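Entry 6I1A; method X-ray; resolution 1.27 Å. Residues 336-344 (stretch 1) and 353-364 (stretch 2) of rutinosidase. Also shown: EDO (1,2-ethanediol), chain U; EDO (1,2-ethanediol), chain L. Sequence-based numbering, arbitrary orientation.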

# COMPACT_ATOMS: atom_id res chain seq x y z
N SER A 336 3.03 1.71 -21.47
CA SER A 336 3.60 0.62 -22.29
C SER A 336 3.46 -0.70 -21.56
O SER A 336 3.92 -0.87 -20.44
N TYR A 337 2.77 -1.65 -22.19
CA TYR A 337 2.41 -2.94 -21.59
C TYR A 337 3.63 -3.83 -21.51
O TYR A 337 4.49 -3.83 -22.40
N TRP A 338 3.68 -4.64 -20.46
CA TRP A 338 4.69 -5.71 -20.32
C TRP A 338 3.97 -7.00 -20.69
O TRP A 338 3.20 -7.47 -19.85
N THR A 339 4.22 -7.61 -21.84
CA THR A 339 5.25 -7.31 -22.85
C THR A 339 4.75 -7.74 -24.21
O THR A 339 3.66 -8.40 -24.33
N ALA A 340 5.48 -7.43 -25.29
CA ALA A 340 5.02 -7.73 -26.65
C ALA A 340 4.82 -9.23 -26.85
O ALA A 340 3.74 -9.60 -27.43
N LYS A 341 5.76 -10.05 -26.45
CA LYS A 341 5.78 -11.48 -26.78
C LYS A 341 6.11 -12.23 -25.51
O LYS A 341 7.16 -12.04 -24.95
N PHE A 342 5.23 -13.15 -25.07
CA PHE A 342 5.36 -13.84 -23.80
C PHE A 342 4.77 -15.23 -23.96
O PHE A 342 3.57 -15.30 -24.36
N THR A 343 5.57 -16.26 -23.75
CA THR A 343 5.06 -17.67 -23.87
C THR A 343 5.17 -18.43 -22.57
O THR A 343 4.77 -19.66 -22.57
N GLY A 344 5.54 -17.81 -21.46
CA GLY A 344 5.65 -18.42 -20.15
C GLY A 344 4.35 -19.08 -19.74
O GLY A 344 3.30 -18.44 -19.85
N GLU A 353 -2.94 -19.35 -17.74
CA GLU A 353 -1.48 -19.30 -17.49
C GLU A 353 -0.98 -17.87 -17.77
O GLU A 353 -1.69 -17.08 -18.36
N GLN A 354 0.27 -17.59 -17.36
CA GLN A 354 0.75 -16.19 -17.55
C GLN A 354 0.69 -15.77 -19.02
O GLN A 354 0.35 -14.63 -19.32
N LYS A 355 1.00 -16.64 -19.98
CA LYS A 355 0.93 -16.25 -21.37
C LYS A 355 -0.44 -15.72 -21.81
O LYS A 355 -0.51 -14.96 -22.76
N ASP A 356 -1.52 -16.09 -21.12
CA ASP A 356 -2.86 -15.57 -21.46
C ASP A 356 -3.04 -14.10 -21.06
O ASP A 356 -3.91 -13.46 -21.63
N TYR A 357 -2.24 -13.58 -20.11
CA TYR A 357 -2.44 -12.24 -19.52
C TYR A 357 -1.25 -11.32 -19.83
O TYR A 357 -1.47 -10.12 -19.65
N TRP A 358 -0.11 -11.82 -20.25
CA TRP A 358 1.14 -11.01 -20.40
C TRP A 358 1.60 -10.86 -21.85
O TRP A 358 2.66 -10.22 -22.04
N CYS A 359 0.89 -11.40 -22.85
CA CYS A 359 1.32 -11.34 -24.26
C CYS A 359 0.51 -10.33 -25.02
O CYS A 359 -0.68 -10.58 -25.36
N TYR A 360 1.05 -9.17 -25.29
CA TYR A 360 0.28 -8.13 -25.97
C TYR A 360 -0.10 -8.54 -27.40
O TYR A 360 -1.14 -8.16 -27.88
N GLU A 361 0.78 -9.26 -28.11
CA GLU A 361 0.48 -9.65 -29.51
C GLU A 361 -0.77 -10.55 -29.50
O GLU A 361 -1.55 -10.43 -30.45
N THR A 362 -0.94 -11.36 -28.47
CA THR A 362 -2.18 -12.20 -28.37
C THR A 362 -3.38 -11.28 -28.35
O THR A 362 -4.41 -11.52 -29.04
N PHE A 363 -3.36 -10.20 -27.56
CA PHE A 363 -4.50 -9.27 -27.51
C PHE A 363 -4.81 -8.69 -28.88
O PHE A 363 -5.96 -8.47 -29.28
N ILE A 364 -3.78 -8.30 -29.64
CA ILE A 364 -3.97 -7.73 -30.98
C ILE A 364 -4.67 -8.82 -31.86
O ILE A 364 -5.63 -8.47 -32.55

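Tyr-337 (chi1 t) points toward stretch 2. Its OH donates to Tyr-357 O at 2.6 Å, and the hydroxyl is also bonded elsewhere in the structure. Phe-363 (m) turns its ring edge to the Tyr-337 face in an offset edge-to-face pair, while Tyr-337 CB lies 3.5 Å from Tyr-360 CD1.

The peptide before Thr-339 is cis. Thr-339 N donates to Trp-358 O (3.0 Å), and Tyr-360 N donates to Thr-339 O (2.9 Å). Glu-361 N donates to Ala-340 O (3.1 Å). Thr-339 and Ala-340 carbonyls thus accept from the first residues of the helix.

Cys-359 (t) caps that helix: its SG accepts a weak bond from Thr-362 N (3.7 Å). A second weak bond reaches SG from Phe-342 N (3.7 Å).

Phe-342 (t) points in. Trp-358 (m) sets its CB over the Phe-342 face, and the two rings form an offset stack. Trp-358 NE1 is satisfied elsewhere in the structure.

Lys-355 N donates weakly to Gly-344 O (2.9 Å). The Lys-355 side chain (p) starts toward stretch 1, but its end leads away, where NZ forms a salt bridge with Glu-353 OE1 (3.5 Å).

Gln-354 NE2 donates to O1 of the chain U ethanediol (3.3 Å), whose C2 lies over a Trp-358 face. Tyr-360 OH lies 2.5 Å from O1 of the chain L ethanediol.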

# COMPACT_ATOMS: atom_id res chain seq x y z
CB SER A 336 5.06 0.85 -22.75
OG SER A 336 5.92 1.27 -21.73
CB TYR A 337 1.34 -3.60 -22.47
CG TYR A 337 0.55 -4.66 -21.75
CD1 TYR A 337 -0.55 -4.32 -21.02
CD2 TYR A 337 0.93 -5.99 -21.78
CE1 TYR A 337 -1.29 -5.27 -20.35
CE2 TYR A 337 0.23 -6.96 -21.04
CZ TYR A 337 -0.87 -6.58 -20.32
OH TYR A 337 -1.58 -7.51 -19.59
CB TRP A 338 5.28 -5.80 -18.91
CG TRP A 338 6.46 -6.72 -18.85
CD1 TRP A 338 6.51 -8.07 -18.70
CD2 TRP A 338 7.83 -6.29 -19.08
NE1 TRP A 338 7.82 -8.51 -18.76
CE2 TRP A 338 8.63 -7.43 -19.01
CE3 TRP A 338 8.45 -5.04 -19.27
CZ2 TRP A 338 10.03 -7.39 -19.12
CZ3 TRP A 338 9.81 -5.01 -19.41
CH2 TRP A 338 10.58 -6.15 -19.33
CB THR A 339 6.54 -7.98 -22.41
OG1 THR A 339 7.60 -7.66 -23.33
CG2 THR A 339 6.45 -9.49 -22.30
CB ALA A 340 6.06 -7.22 -27.63
CB LYS A 341 6.83 -11.69 -27.88
CG LYS A 341 6.51 -12.73 -28.90
CD LYS A 341 7.24 -12.36 -30.16
CE LYS A 341 6.95 -13.30 -31.26
NZ LYS A 341 8.09 -13.34 -32.18
CB PHE A 342 4.62 -13.05 -22.74
CG PHE A 342 4.83 -13.48 -21.33
CD1 PHE A 342 4.28 -14.69 -20.88
CD2 PHE A 342 5.45 -12.69 -20.37
CE1 PHE A 342 4.41 -15.07 -19.57
CE2 PHE A 342 5.55 -13.06 -19.06
CZ PHE A 342 5.06 -14.27 -18.64
CB THR A 343 5.74 -18.40 -25.02
OG1 THR A 343 7.13 -18.38 -24.68
CG2 THR A 343 5.44 -17.73 -26.33
CB GLU A 353 -0.77 -20.27 -18.43
CG GLU A 353 -1.07 -21.72 -18.10
CD GLU A 353 -0.50 -22.69 -19.12
OE1 GLU A 353 -0.18 -22.28 -20.25
OE2 GLU A 353 -0.45 -23.86 -18.76
CB GLN A 354 2.12 -16.00 -16.94
CG GLN A 354 2.08 -15.98 -15.43
CD GLN A 354 3.38 -15.54 -14.80
OE1 GLN A 354 4.45 -15.89 -15.23
NE2 GLN A 354 3.26 -14.70 -13.79
CB LYS A 355 1.43 -17.33 -22.31
CG LYS A 355 0.58 -18.60 -22.34
CD LYS A 355 1.08 -19.65 -23.29
CE LYS A 355 0.28 -20.93 -23.18
NZ LYS A 355 -1.18 -20.66 -23.20
CB ASP A 356 -3.92 -16.44 -20.75
CG ASP A 356 -3.92 -17.90 -21.23
OD1 ASP A 356 -3.78 -18.10 -22.42
OD2 ASP A 356 -3.99 -18.76 -20.37
CB TYR A 357 -2.62 -12.33 -18.00
CG TYR A 357 -3.82 -13.19 -17.62
CD1 TYR A 357 -3.68 -14.55 -17.43
CD2 TYR A 357 -5.09 -12.62 -17.48
CE1 TYR A 357 -4.78 -15.33 -17.06
CE2 TYR A 357 -6.20 -13.39 -17.15
CZ TYR A 357 -6.02 -14.73 -16.95
OH TYR A 357 -7.13 -15.47 -16.59
CB TRP A 358 2.23 -11.61 -19.53
CG TRP A 358 2.03 -11.54 -18.07
CD1 TRP A 358 1.26 -12.37 -17.33
CD2 TRP A 358 2.62 -10.61 -17.16
NE1 TRP A 358 1.34 -12.01 -16.00
CE2 TRP A 358 2.17 -10.90 -15.87
CE3 TRP A 358 3.47 -9.50 -17.35
CZ2 TRP A 358 2.58 -10.18 -14.74
CZ3 TRP A 358 3.87 -8.79 -16.24
CH2 TRP A 358 3.45 -9.11 -14.95
CB CYS A 359 1.23 -12.71 -24.89
SG CYS A 359 1.93 -12.67 -26.56
CB TYR A 360 1.04 -6.81 -25.98
CG TYR A 360 0.18 -5.60 -26.14
CD1 TYR A 360 -0.48 -5.06 -25.05
CD2 TYR A 360 -0.08 -5.04 -27.37
CE1 TYR A 360 -1.25 -3.92 -25.17
CE2 TYR A 360 -0.86 -3.90 -27.52
CZ TYR A 360 -1.45 -3.31 -26.40
OH TYR A 360 -2.21 -2.18 -26.49
CB GLU A 361 1.65 -10.37 -30.15
CG GLU A 361 2.78 -9.41 -30.50
CD GLU A 361 3.88 -10.03 -31.35
OE1 GLU A 361 3.92 -11.26 -31.40
OE2 GLU A 361 4.76 -9.31 -31.73
CB THR A 362 -2.14 -13.06 -27.12
OG1 THR A 362 -1.12 -14.04 -27.30
CG2 THR A 362 -3.47 -13.73 -26.86
CB PHE A 363 -4.23 -8.13 -26.53
CG PHE A 363 -3.93 -8.54 -25.12
CD1 PHE A 363 -4.38 -9.72 -24.57
CD2 PHE A 363 -3.18 -7.70 -24.30
CE1 PHE A 363 -4.16 -10.05 -23.25
CE2 PHE A 363 -2.94 -8.04 -22.98
CZ PHE A 363 -3.45 -9.19 -22.44
CB ILE A 364 -2.63 -7.29 -31.58
CG1 ILE A 364 -2.06 -6.13 -30.74
CG2 ILE A 364 -2.84 -6.84 -33.01
CD1 ILE A 364 -0.66 -5.65 -31.17
C1 EDO U . 5.85 -11.80 -13.80
O1 EDO U . 6.01 -13.04 -13.13
C2 EDO U . 5.80 -11.90 -15.30
O2 EDO U . 7.09 -11.99 -15.96
C1 EDO L . -2.81 0.25 -28.63
O1 EDO L . -2.61 -1.10 -28.74
C2 EDO L . -4.22 0.65 -28.48
O2 EDO L . -4.26 2.07 -28.19